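Local coordinates for Lin0012 protein (Listeria innocua, PDB 3K17) that probably phosphorylates phosphomevalonate with ATP, as a GHMP-family kinase in the mevalonate route to isopentenyl diphosphate, at residues K6-P12 and G352-E358; L41-D45 and A130-K134; R48-P54 and P98-E104; F247-N251 and E276-L281. All coordinates share one frame; numbering follows the deposited sequence.

Interaction 1: residues K6-P12 and G352-E358; sequences KLQVKIP and GRVQITE
Residues 7-12 and 355-357 run antiparallel at 180°, their axes 4.8 Å apart. Gln8 and Thr357 form one hydrogen-bonded pair: Gln8 N to Thr357 O is 2.9 Å and almost straight at 175°, and Thr357 N to Gln8 O is 3.0 Å. Lys10 and Gln355 form the other, with Lys10 N to Gln355 O at 2.8 Å. Val9 and Ile356 sit between them as the non-hydrogen-bonded pair, where the CA of Ile356 approaches Gln8 O. This joins the two ends of the chain: its first strand and its last are neighbours in the large sheet of the N-terminal GHMP domain, and strand 37-45 lies along the other edge of 7-12. On one face Gln8 and Thr357 lie side by side, and Lys10 CB rests near Gln355 CB before the bent lysine chain leads off to Thr40 OG1. The opposite face is apolar and turns to helix 119-135. There Leu7 CG lies anti to the backbone N (chi1 168°), which brings Leu7 CD1 to 3.9 Å from Ile356 CG2. Leu7 CD1 also lies against Glu358 CG. Farther along, Val354 divides its methyls, CG1 beside Ile11 CD1 and CG2 3.7 Å from Pro12 CD.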
# COMPACT_ATOMS: atom_id res chain seq x y z
N LYS A 6 -8.49 -16.06 42.61
CA LYS A 6 -8.22 -15.05 41.61
C LYS A 6 -7.65 -13.81 42.28
O LYS A 6 -7.87 -13.57 43.46
CB LYS A 6 -9.50 -14.68 40.86
CG LYS A 6 -10.12 -15.83 40.08
CD LYS A 6 -11.27 -15.33 39.23
CE LYS A 6 -11.99 -16.48 38.52
NZ LYS A 6 -12.69 -17.37 39.48
N LEU A 7 -6.91 -13.02 41.51
CA LEU A 7 -6.32 -11.78 42.01
C LEU A 7 -7.18 -10.63 41.51
O LEU A 7 -7.41 -10.50 40.30
CB LEU A 7 -4.89 -11.65 41.50
CG LEU A 7 -4.18 -10.30 41.67
CD1 LEU A 7 -4.11 -9.92 43.14
CD2 LEU A 7 -2.78 -10.40 41.07
N GLN A 8 -7.67 -9.79 42.42
CA GLN A 8 -8.50 -8.66 42.03
C GLN A 8 -7.78 -7.34 42.30
O GLN A 8 -7.36 -7.08 43.42
CB GLN A 8 -9.83 -8.66 42.78
CG GLN A 8 -10.79 -7.57 42.29
CD GLN A 8 -11.89 -7.25 43.29
OE1 GLN A 8 -11.64 -6.69 44.36
NE2 GLN A 8 -13.12 -7.60 42.94
N VAL A 9 -7.66 -6.52 41.26
CA VAL A 9 -7.01 -5.22 41.39
C VAL A 9 -8.00 -4.11 41.05
O VAL A 9 -8.61 -4.11 39.98
CB VAL A 9 -5.79 -5.10 40.45
CG1 VAL A 9 -5.25 -3.67 40.47
CG2 VAL A 9 -4.70 -6.09 40.86
N LYS A 10 -8.17 -3.17 41.97
CA LYS A 10 -9.08 -2.06 41.75
C LYS A 10 -8.28 -0.77 41.75
O LYS A 10 -7.66 -0.42 42.75
CB LYS A 10 -10.16 -1.99 42.83
CG LYS A 10 -11.00 -3.25 42.93
CD LYS A 10 -12.09 -3.12 43.99
CE LYS A 10 -13.41 -2.74 43.38
NZ LYS A 10 -13.91 -3.80 42.45
N ILE A 11 -8.30 -0.09 40.60
CA ILE A 11 -7.59 1.16 40.42
C ILE A 11 -8.61 2.29 40.35
O ILE A 11 -9.56 2.25 39.53
CB ILE A 11 -6.76 1.15 39.13
CG1 ILE A 11 -5.80 -0.04 39.13
CG2 ILE A 11 -5.98 2.45 39.00
CD1 ILE A 11 -4.89 -0.12 40.38
N PRO A 12 -8.45 3.30 41.20
CA PRO A 12 -9.36 4.44 41.23
C PRO A 12 -9.13 5.37 40.05
O PRO A 12 -8.03 5.42 39.49
CB PRO A 12 -9.02 5.10 42.56
CG PRO A 12 -7.52 4.91 42.63
CD PRO A 12 -7.36 3.46 42.19
N GLY A 352 -10.54 8.04 46.42
CA GLY A 352 -10.30 6.69 45.94
C GLY A 352 -9.01 6.08 46.47
O GLY A 352 -8.05 6.80 46.74
N ARG A 353 -8.99 4.76 46.64
CA ARG A 353 -7.81 4.06 47.12
C ARG A 353 -7.64 2.75 46.36
O ARG A 353 -8.61 2.05 46.09
CB ARG A 353 -7.95 3.71 48.61
CG ARG A 353 -8.39 4.85 49.52
CD ARG A 353 -7.31 5.91 49.69
NE ARG A 353 -7.64 6.79 50.81
CZ ARG A 353 -6.91 7.84 51.17
NH1 ARG A 353 -5.81 8.14 50.50
NH2 ARG A 353 -7.28 8.57 52.22
N VAL A 354 -6.39 2.43 46.03
CA VAL A 354 -6.08 1.19 45.34
C VAL A 354 -6.40 0.01 46.27
O VAL A 354 -6.04 0.02 47.44
CB VAL A 354 -4.60 1.13 44.93
CG1 VAL A 354 -4.27 -0.24 44.33
CG2 VAL A 354 -4.29 2.24 43.93
N GLN A 355 -7.10 -0.98 45.74
CA GLN A 355 -7.46 -2.16 46.52
C GLN A 355 -7.01 -3.41 45.76
O GLN A 355 -7.52 -3.71 44.68
CB GLN A 355 -8.98 -2.20 46.73
CG GLN A 355 -9.52 -1.00 47.49
CD GLN A 355 -10.99 -0.75 47.23
OE1 GLN A 355 -11.37 0.32 46.76
NE2 GLN A 355 -11.83 -1.73 47.55
N ILE A 356 -6.03 -4.11 46.33
CA ILE A 356 -5.49 -5.33 45.73
C ILE A 356 -5.72 -6.50 46.67
O ILE A 356 -5.12 -6.57 47.74
CB ILE A 356 -3.98 -5.19 45.48
CG1 ILE A 356 -3.72 -4.07 44.48
CG2 ILE A 356 -3.41 -6.51 44.97
CD1 ILE A 356 -2.26 -3.84 44.18
N THR A 357 -6.58 -7.43 46.27
CA THR A 357 -6.86 -8.58 47.11
C THR A 357 -6.64 -9.89 46.36
O THR A 357 -7.16 -10.08 45.26
CB THR A 357 -8.30 -8.52 47.64
OG1 THR A 357 -9.23 -8.59 46.55
CG2 THR A 357 -8.52 -7.23 48.41
N GLU A 358 -5.86 -10.78 46.97
CA GLU A 358 -5.57 -12.08 46.39
C GLU A 358 -6.51 -13.14 46.95
O GLU A 358 -6.23 -14.34 46.89
CB GLU A 358 -4.11 -12.47 46.65
CG GLU A 358 -3.10 -11.55 45.98
CD GLU A 358 -1.69 -12.09 46.00
OE1 GLU A 358 -1.49 -13.24 45.53
OE2 GLU A 358 -0.77 -11.38 46.46

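Interaction 2: residues L41-D45 and A130-K134; sequences LTLED and ALMTK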
# COMPACT_ATOMS: atom_id res chain seq x y z
N LEU A 41 -9.42 -5.11 37.53
CA LEU A 41 -8.73 -6.11 36.72
C LEU A 41 -8.64 -7.41 37.53
O LEU A 41 -8.05 -7.44 38.61
CB LEU A 41 -7.32 -5.61 36.35
CG LEU A 41 -6.60 -6.43 35.27
CD1 LEU A 41 -5.46 -5.62 34.67
CD2 LEU A 41 -6.08 -7.74 35.86
N THR A 42 -9.26 -8.47 37.01
CA THR A 42 -9.24 -9.77 37.68
C THR A 42 -8.28 -10.69 36.93
O THR A 42 -8.42 -10.90 35.72
CB THR A 42 -10.66 -10.38 37.72
OG1 THR A 42 -11.55 -9.46 38.38
CG2 THR A 42 -10.67 -11.70 38.48
N LEU A 43 -7.29 -11.21 37.64
CA LEU A 43 -6.27 -12.07 37.05
C LEU A 43 -6.27 -13.47 37.64
O LEU A 43 -6.45 -13.65 38.84
CB LEU A 43 -4.88 -11.44 37.22
CG LEU A 43 -3.64 -12.25 36.81
CD1 LEU A 43 -2.49 -11.30 36.58
CD2 LEU A 43 -3.28 -13.29 37.88
N GLU A 44 -6.04 -14.46 36.78
CA GLU A 44 -6.00 -15.84 37.23
C GLU A 44 -5.12 -16.64 36.29
O GLU A 44 -4.86 -16.22 35.16
CB GLU A 44 -7.42 -16.42 37.22
CG GLU A 44 -7.99 -16.62 35.83
CD GLU A 44 -9.48 -16.88 35.83
OE1 GLU A 44 -10.24 -15.95 36.19
OE2 GLU A 44 -9.90 -18.00 35.47
N ASP A 45 -4.64 -17.80 36.75
CA ASP A 45 -3.81 -18.65 35.91
C ASP A 45 -4.72 -19.26 34.87
O ASP A 45 -5.90 -19.47 35.12
CB ASP A 45 -3.17 -19.77 36.73
CG ASP A 45 -2.25 -19.25 37.82
OD1 ASP A 45 -1.34 -18.44 37.50
OD2 ASP A 45 -2.43 -19.65 38.99
N ALA A 130 -1.41 -5.55 38.50
CA ALA A 130 -1.80 -6.95 38.43
C ALA A 130 -0.63 -7.88 38.10
O ALA A 130 -0.49 -8.93 38.71
CB ALA A 130 -2.92 -7.14 37.41
N LEU A 131 0.21 -7.50 37.14
CA LEU A 131 1.33 -8.35 36.76
C LEU A 131 2.46 -8.33 37.78
O LEU A 131 3.15 -9.33 37.96
CB LEU A 131 1.86 -7.98 35.37
CG LEU A 131 0.91 -8.32 34.20
CD1 LEU A 131 1.44 -7.77 32.89
CD2 LEU A 131 0.73 -9.82 34.11
N MSE A 132 2.68 -7.18 38.42
CA MSE A 132 3.73 -7.11 39.42
C MSE A 132 3.31 -7.89 40.67
O MSE A 132 4.11 -8.62 41.24
CB MSE A 132 4.04 -5.66 39.79
CG MSE A 132 4.72 -4.85 38.68
SE MSE A 132 6.32 -5.67 37.94
CE MSE A 132 5.51 -6.58 36.42
N THR A 133 2.05 -7.74 41.08
CA THR A 133 1.57 -8.46 42.26
C THR A 133 1.70 -9.96 42.01
O THR A 133 2.07 -10.73 42.90
CB THR A 133 0.09 -8.13 42.57
OG1 THR A 133 -0.04 -6.73 42.86
CG2 THR A 133 -0.39 -8.93 43.78
N LYS A 134 1.42 -10.37 40.78
CA LYS A 134 1.47 -11.77 40.38
C LYS A 134 2.87 -12.34 40.16
O LYS A 134 3.13 -13.49 40.52
CB LYS A 134 0.65 -11.96 39.09
CG LYS A 134 0.73 -13.34 38.47
CD LYS A 134 0.05 -14.39 39.35
CE LYS A 134 0.05 -15.75 38.66
NZ LYS A 134 -0.60 -16.80 39.50
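Leu41 and Leu43 are the bumps that strand 41-45 presses against helix 130-134, a helix-on-sheet contact inside the N-terminal GHMP kinase domain. The axes lie 9.8 Å apart and run in the same general direction, 38° from parallel. Ala130 is the shallow spot on the helix. Its single methyl is straddled by the isobutyl fork of Leu41, with Leu41 CD2 at 3.6 Å and Leu41 CD1 at 4.0 Å from Ala130 CB. Leu41 also touches Ala126 and Val127, about one turn earlier in the same helix. Leu43 fills the next hollow, between Ala130 and Lys134. Its CD1 comes to 3.8 Å from Ala130 O, the carbonyl that accepts the backbone N-H of Lys134, and it also reaches Lys134 CB; Leu131 CD2 touches it more loosely. The other branch, Leu43 CD2, meets Lys134 CD at 3.8 Å, the lysine chain crossing the leucine at about a right angle. Lys134 CG stands anti to the backbone N (chi1 174°), which starts the chain off along the strand; after a bend at chi2 it runs straight, its methylenes roofing Leu43 while its ammonium carries on to the exposed end of the strand. A salt bridge closes the contact there: Lys134 NZ donates to Asp45 OD1 at 2.7 Å, on the syn side and 25° out of the carboxylate plane, with Asp45 OD2 farther off at 3.4 Å.

Interaction 3: residues R48-P54 and P98-E104; sequences RNELWIP and PVKMVIE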
# COMPACT_ATOMS: atom_id res chain seq x y z
N ARG A 48 -3.56 -20.51 28.48
CA ARG A 48 -2.99 -19.57 27.52
C ARG A 48 -3.32 -18.15 27.95
O ARG A 48 -4.29 -17.92 28.67
CB ARG A 48 -3.53 -19.85 26.12
CG ARG A 48 -2.95 -21.10 25.47
CD ARG A 48 -3.59 -21.40 24.12
NE ARG A 48 -4.96 -21.90 24.27
CZ ARG A 48 -5.26 -23.11 24.72
NH1 ARG A 48 -4.30 -23.96 25.07
NH2 ARG A 48 -6.54 -23.49 24.81
N ASN A 49 -2.51 -17.19 27.51
CA ASN A 49 -2.75 -15.80 27.86
C ASN A 49 -4.08 -15.33 27.34
O ASN A 49 -4.49 -15.69 26.25
CB ASN A 49 -1.66 -14.89 27.29
CG ASN A 49 -0.38 -14.98 28.07
OD1 ASN A 49 -0.40 -15.16 29.29
ND2 ASN A 49 0.74 -14.84 27.38
N GLU A 50 -4.74 -14.48 28.12
CA GLU A 50 -6.04 -13.97 27.73
C GLU A 50 -6.26 -12.58 28.31
O GLU A 50 -6.09 -12.38 29.51
CB GLU A 50 -7.12 -14.91 28.25
CG GLU A 50 -8.18 -15.26 27.26
CD GLU A 50 -9.14 -16.27 27.82
OE1 GLU A 50 -9.85 -15.92 28.79
OE2 GLU A 50 -9.18 -17.40 27.31
N LEU A 51 -6.62 -11.63 27.46
CA LEU A 51 -6.90 -10.28 27.92
C LEU A 51 -8.27 -9.87 27.40
O LEU A 51 -8.56 -10.01 26.21
CB LEU A 51 -5.86 -9.27 27.41
CG LEU A 51 -6.21 -7.80 27.69
CD1 LEU A 51 -6.30 -7.56 29.21
CD2 LEU A 51 -5.16 -6.89 27.06
N TRP A 52 -9.11 -9.39 28.31
CA TRP A 52 -10.45 -8.92 27.98
C TRP A 52 -10.54 -7.48 28.46
O TRP A 52 -10.15 -7.18 29.59
CB TRP A 52 -11.52 -9.72 28.73
CG TRP A 52 -11.54 -11.19 28.51
CD1 TRP A 52 -10.57 -12.09 28.87
CD2 TRP A 52 -12.61 -11.96 27.95
NE1 TRP A 52 -10.97 -13.37 28.57
CE2 TRP A 52 -12.22 -13.32 28.01
CE3 TRP A 52 -13.85 -11.63 27.40
CZ2 TRP A 52 -13.04 -14.35 27.54
CZ3 TRP A 52 -14.67 -12.66 26.94
CH2 TRP A 52 -14.26 -14.00 27.01
N ILE A 53 -11.04 -6.59 27.60
CA ILE A 53 -11.22 -5.20 28.01
C ILE A 53 -12.64 -4.80 27.64
O ILE A 53 -13.26 -5.42 26.77
CB ILE A 53 -10.19 -4.24 27.37
CG1 ILE A 53 -10.31 -4.25 25.84
CG2 ILE A 53 -8.80 -4.64 27.80
CD1 ILE A 53 -9.50 -3.14 25.19
N PRO A 54 -13.18 -3.76 28.30
CA PRO A 54 -14.54 -3.31 28.03
C PRO A 54 -14.90 -3.04 26.58
O PRO A 54 -15.99 -3.39 26.14
CB PRO A 54 -14.67 -2.05 28.89
CG PRO A 54 -13.71 -2.31 30.03
CD PRO A 54 -12.53 -2.89 29.30
N PRO A 98 1.20 -18.40 31.77
CA PRO A 98 -0.08 -17.98 31.20
C PRO A 98 -1.11 -17.49 32.20
O PRO A 98 -1.36 -18.13 33.22
CB PRO A 98 -0.55 -19.23 30.44
CG PRO A 98 0.14 -20.36 31.17
CD PRO A 98 1.51 -19.79 31.41
N VAL A 99 -1.70 -16.33 31.91
CA VAL A 99 -2.73 -15.76 32.79
C VAL A 99 -3.89 -15.15 32.01
O VAL A 99 -3.73 -14.69 30.87
CB VAL A 99 -2.16 -14.65 33.71
CG1 VAL A 99 -1.06 -15.20 34.59
CG2 VAL A 99 -1.66 -13.48 32.87
N LYS A 100 -5.06 -15.16 32.64
CA LYS A 100 -6.26 -14.58 32.06
C LYS A 100 -6.54 -13.31 32.84
O LYS A 100 -6.56 -13.33 34.07
CB LYS A 100 -7.44 -15.54 32.19
CG LYS A 100 -8.80 -14.91 31.89
CD LYS A 100 -9.92 -15.93 32.03
CE LYS A 100 -11.29 -15.28 31.90
NZ LYS A 100 -12.41 -16.25 31.97
N MSE A 101 -6.72 -12.20 32.14
CA MSE A 101 -6.99 -10.91 32.78
C MSE A 101 -8.25 -10.29 32.19
O MSE A 101 -8.39 -10.17 30.97
CB MSE A 101 -5.81 -9.96 32.58
CG MSE A 101 -4.54 -10.36 33.33
SE MSE A 101 -3.10 -9.07 33.07
CE MSE A 101 -2.37 -9.78 31.42
N VAL A 102 -9.16 -9.90 33.08
CA VAL A 102 -10.42 -9.29 32.68
C VAL A 102 -10.57 -7.91 33.30
O VAL A 102 -10.57 -7.76 34.52
CB VAL A 102 -11.62 -10.15 33.14
CG1 VAL A 102 -12.93 -9.44 32.81
CG2 VAL A 102 -11.56 -11.52 32.46
N ILE A 103 -10.69 -6.90 32.44
CA ILE A 103 -10.84 -5.53 32.92
C ILE A 103 -12.28 -5.04 32.79
O ILE A 103 -12.90 -5.16 31.73
CB ILE A 103 -9.92 -4.57 32.14
CG1 ILE A 103 -8.45 -4.97 32.37
CG2 ILE A 103 -10.18 -3.12 32.57
CD1 ILE A 103 -7.44 -4.07 31.66
N GLU A 104 -12.80 -4.50 33.89
CA GLU A 104 -14.15 -3.95 33.93
C GLU A 104 -13.98 -2.49 34.33
O GLU A 104 -12.96 -2.12 34.90
CB GLU A 104 -15.01 -4.66 34.98
CG GLU A 104 -15.22 -6.15 34.75
CD GLU A 104 -15.80 -6.83 35.99
OE1 GLU A 104 -15.10 -6.92 37.03
OE2 GLU A 104 -16.97 -7.26 35.93
O HOH W 1 -11.89 -17.54 29.30
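Glu50, Leu51 and Trp52 pair in parallel with Lys100, Met101 and Val102, and the two strands are only 3° from exact alignment. The backbone bonds alternate: Val99 O takes the N-H of Glu50, Glu50 O that of Met101, Met101 O that of Trp52, and Trp52 O that of Ile103. The shortest of them, Met101 N to Glu50 O, is 2.7 Å. The pairing starts one step earlier through a side chain, since Asn49 OD1 accepts the N-H of Val99 at 3.2 Å in its carbonyl plane, while Asn49 ND2 is bonded to Trp62 O.

The packed face is apolar. Leu51 CD1 lies 4.2 Å from Met101 CB (a selenomethionine), and Ile103 continues the row, its CD1 against Ile53 CG2 and, at the exposed end, its CG2 near Pro54 CD.

The other face, partly open to solvent, is polar, and its charges meet through water rather than directly. Glu50 and the fully extended Lys100 lie side by side, yet Glu50 OE1 and Lys100 NZ stay 4.1 Å apart, beyond a salt bridge; a water bridges them, 2.7 Å from Glu50 OE1 and 3.0 Å from Lys100 NZ. The same OE1 takes the indole N-H of Trp52 at 2.8 Å, lying in the ring plane while the nitrogen sits above the carboxylate plane. That bond helps to hold the ring's turn, and Val102 CG2 makes an off-centre CH-pi contact with its five-membered part.

Helix 76-91, the helix of this beta-alpha-beta crossover, covers the apolar face, Thr78 and Ile82 meeting Leu51; strand 37-45 flanks the far edge of 99-105, and helix 119-135 reaches Val99 and Met101.

Interaction 4: residues F247-N251 and E276-L281; sequences FLTRN and ENRRIL
Glu276 and Ile280, one turn apart, are the residues that helix 276-281 sets against Arg250 and Phe247 of helix 247-251. The two belong to an antiparallel helical hairpin, 241-264 followed almost at once by 267-288, in the C-terminal half of this GHMP-type kinase; the axes are 10.3 Å apart at 176°.

Glu276 comes first, partly exposed. Its OE1 forms a salt bridge with Arg250 NH2 at the edge of the guanidinium, near its plane, although the carboxylate is turned 59° from that plane. The spacing of 2.5 Å between Glu276 OE1 and Arg250 NH2 is unusually short, so its exact value is doubtful. Arg250 has a second acid partner, Glu253, through NH1, so its head is paired with an acid from each helix.

Arg278 and Arg279 turn away, Arg278 to Glu293, Asp302 and Glu305. Ile280 then brings the chain back to the interface as its main knob. Its CG1 stands between the backbone N and the carbonyl carbon (chi1 68°), and this sends CD1 across to Phe247 CE1 at 3.7 Å and Asn251 CA at 3.8 Å. The other branch, Ile280 CG2, lies against Arg250 CG, modelled at a doubtfully short 3.3 Å. Phe247 crosses Ile280 at about a right angle and also touches Tyr21 of a loop from the N-terminal part of the chain.

Leu281 finishes the run: its CD2 approaches the Phe247 ring obliquely, 4.0 Å from both Phe247 CE1 and Phe247 CZ.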
# COMPACT_ATOMS: atom_id res chain seq x y z
N PHE A 247 1.21 32.39 31.64
CA PHE A 247 0.32 31.37 32.19
C PHE A 247 1.10 30.48 33.14
O PHE A 247 0.72 30.31 34.30
CB PHE A 247 -0.27 30.52 31.06
CG PHE A 247 -0.91 29.25 31.53
CD1 PHE A 247 -1.98 29.27 32.41
CD2 PHE A 247 -0.41 28.02 31.11
CE1 PHE A 247 -2.56 28.08 32.87
CE2 PHE A 247 -0.98 26.83 31.56
CZ PHE A 247 -2.05 26.86 32.44
N LEU A 248 2.21 29.92 32.66
CA LEU A 248 3.04 29.04 33.47
C LEU A 248 3.51 29.71 34.76
O LEU A 248 3.31 29.19 35.85
CB LEU A 248 4.27 28.58 32.67
CG LEU A 248 4.05 27.65 31.47
CD1 LEU A 248 5.41 27.31 30.86
CD2 LEU A 248 3.34 26.37 31.92
N THR A 249 4.16 30.86 34.61
CA THR A 249 4.67 31.61 35.76
C THR A 249 3.56 31.83 36.77
O THR A 249 3.73 31.59 37.97
CB THR A 249 5.20 32.99 35.32
OG1 THR A 249 6.25 32.80 34.36
CG2 THR A 249 5.73 33.77 36.53
N ARG A 250 2.43 32.30 36.28
CA ARG A 250 1.26 32.55 37.11
C ARG A 250 0.82 31.24 37.77
O ARG A 250 0.50 31.20 38.96
CB ARG A 250 0.14 33.12 36.24
CG ARG A 250 -1.02 33.68 37.03
CD ARG A 250 -0.73 35.09 37.51
NE ARG A 250 -1.61 35.43 38.62
CZ ARG A 250 -1.47 34.93 39.84
NH1 ARG A 250 -0.48 34.08 40.10
NH2 ARG A 250 -2.32 35.25 40.80
N ASN A 251 0.81 30.16 36.99
CA ASN A 251 0.42 28.86 37.50
C ASN A 251 1.32 28.41 38.65
O ASN A 251 0.84 27.90 39.66
CB ASN A 251 0.45 27.81 36.38
CG ASN A 251 0.35 26.39 36.90
OD1 ASN A 251 1.36 25.78 37.29
ND2 ASN A 251 -0.86 25.86 36.93
N GLU A 276 -8.24 31.66 41.44
CA GLU A 276 -7.16 32.17 40.61
C GLU A 276 -6.78 31.17 39.52
O GLU A 276 -6.55 31.56 38.37
CB GLU A 276 -5.93 32.49 41.46
CG GLU A 276 -6.15 33.56 42.52
CD GLU A 276 -4.85 33.98 43.18
OE1 GLU A 276 -3.97 34.51 42.46
OE2 GLU A 276 -4.69 33.79 44.40
N ASN A 277 -6.70 29.89 39.88
CA ASN A 277 -6.35 28.88 38.89
C ASN A 277 -7.41 28.92 37.79
O ASN A 277 -7.10 28.90 36.61
CB ASN A 277 -6.31 27.48 39.51
CG ASN A 277 -5.49 26.49 38.69
OD1 ASN A 277 -5.25 26.70 37.50
ND2 ASN A 277 -5.07 25.40 39.31
N ARG A 278 -8.67 28.98 38.21
CA ARG A 278 -9.77 29.04 37.26
C ARG A 278 -9.57 30.20 36.30
O ARG A 278 -9.76 30.07 35.10
CB ARG A 278 -11.11 29.22 37.97
CG ARG A 278 -12.29 29.41 37.01
CD ARG A 278 -13.58 29.80 37.70
NE ARG A 278 -14.65 29.96 36.72
CZ ARG A 278 -15.83 30.53 36.97
NH1 ARG A 278 -16.11 31.00 38.18
NH2 ARG A 278 -16.73 30.64 36.00
N ARG A 279 -9.19 31.35 36.85
CA ARG A 279 -8.98 32.55 36.07
C ARG A 279 -7.91 32.43 35.00
O ARG A 279 -8.16 32.77 33.84
CB ARG A 279 -8.66 33.73 36.99
CG ARG A 279 -9.73 34.03 38.04
CD ARG A 279 -11.10 34.22 37.40
NE ARG A 279 -12.11 34.72 38.34
CZ ARG A 279 -12.60 34.04 39.38
NH1 ARG A 279 -12.18 32.80 39.63
NH2 ARG A 279 -13.52 34.60 40.15
N ILE A 280 -6.73 31.95 35.37
CA ILE A 280 -5.65 31.83 34.39
C ILE A 280 -5.99 30.81 33.30
O ILE A 280 -5.50 30.92 32.18
CB ILE A 280 -4.31 31.45 35.05
CG1 ILE A 280 -4.36 30.03 35.61
CG2 ILE A 280 -3.99 32.44 36.17
CD1 ILE A 280 -3.03 29.57 36.18
N LEU A 281 -6.81 29.82 33.63
CA LEU A 281 -7.20 28.82 32.65
C LEU A 281 -8.21 29.46 31.70
O LEU A 281 -8.24 29.15 30.51
CB LEU A 281 -7.81 27.59 33.34
CG LEU A 281 -6.79 26.64 33.99
CD1 LEU A 281 -7.49 25.60 34.83
CD2 LEU A 281 -5.94 25.99 32.91

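Interactions 1, 2 and 3 build one continuous piece of the fold. Strand 37-45 is shared ground: Leu43 N meets Leu7 O of interaction 1 on one edge, and Glu44 O meets Lys100 N of interaction 3 on the other, while interaction 2 seats a helix on that sheet. Interactions 1 and 3 are both backbone pairings, one antiparallel and one parallel, each with an apolar face turned inward and a polar face outward. Interactions 2 and 4 are mainly buried and rely on interlocking side chains with a single salt bridge at a partly exposed side. Interaction 4 stands apart, its centre 36 to 42 Å from the centres of the other three and on the opposite side of the chain's centre.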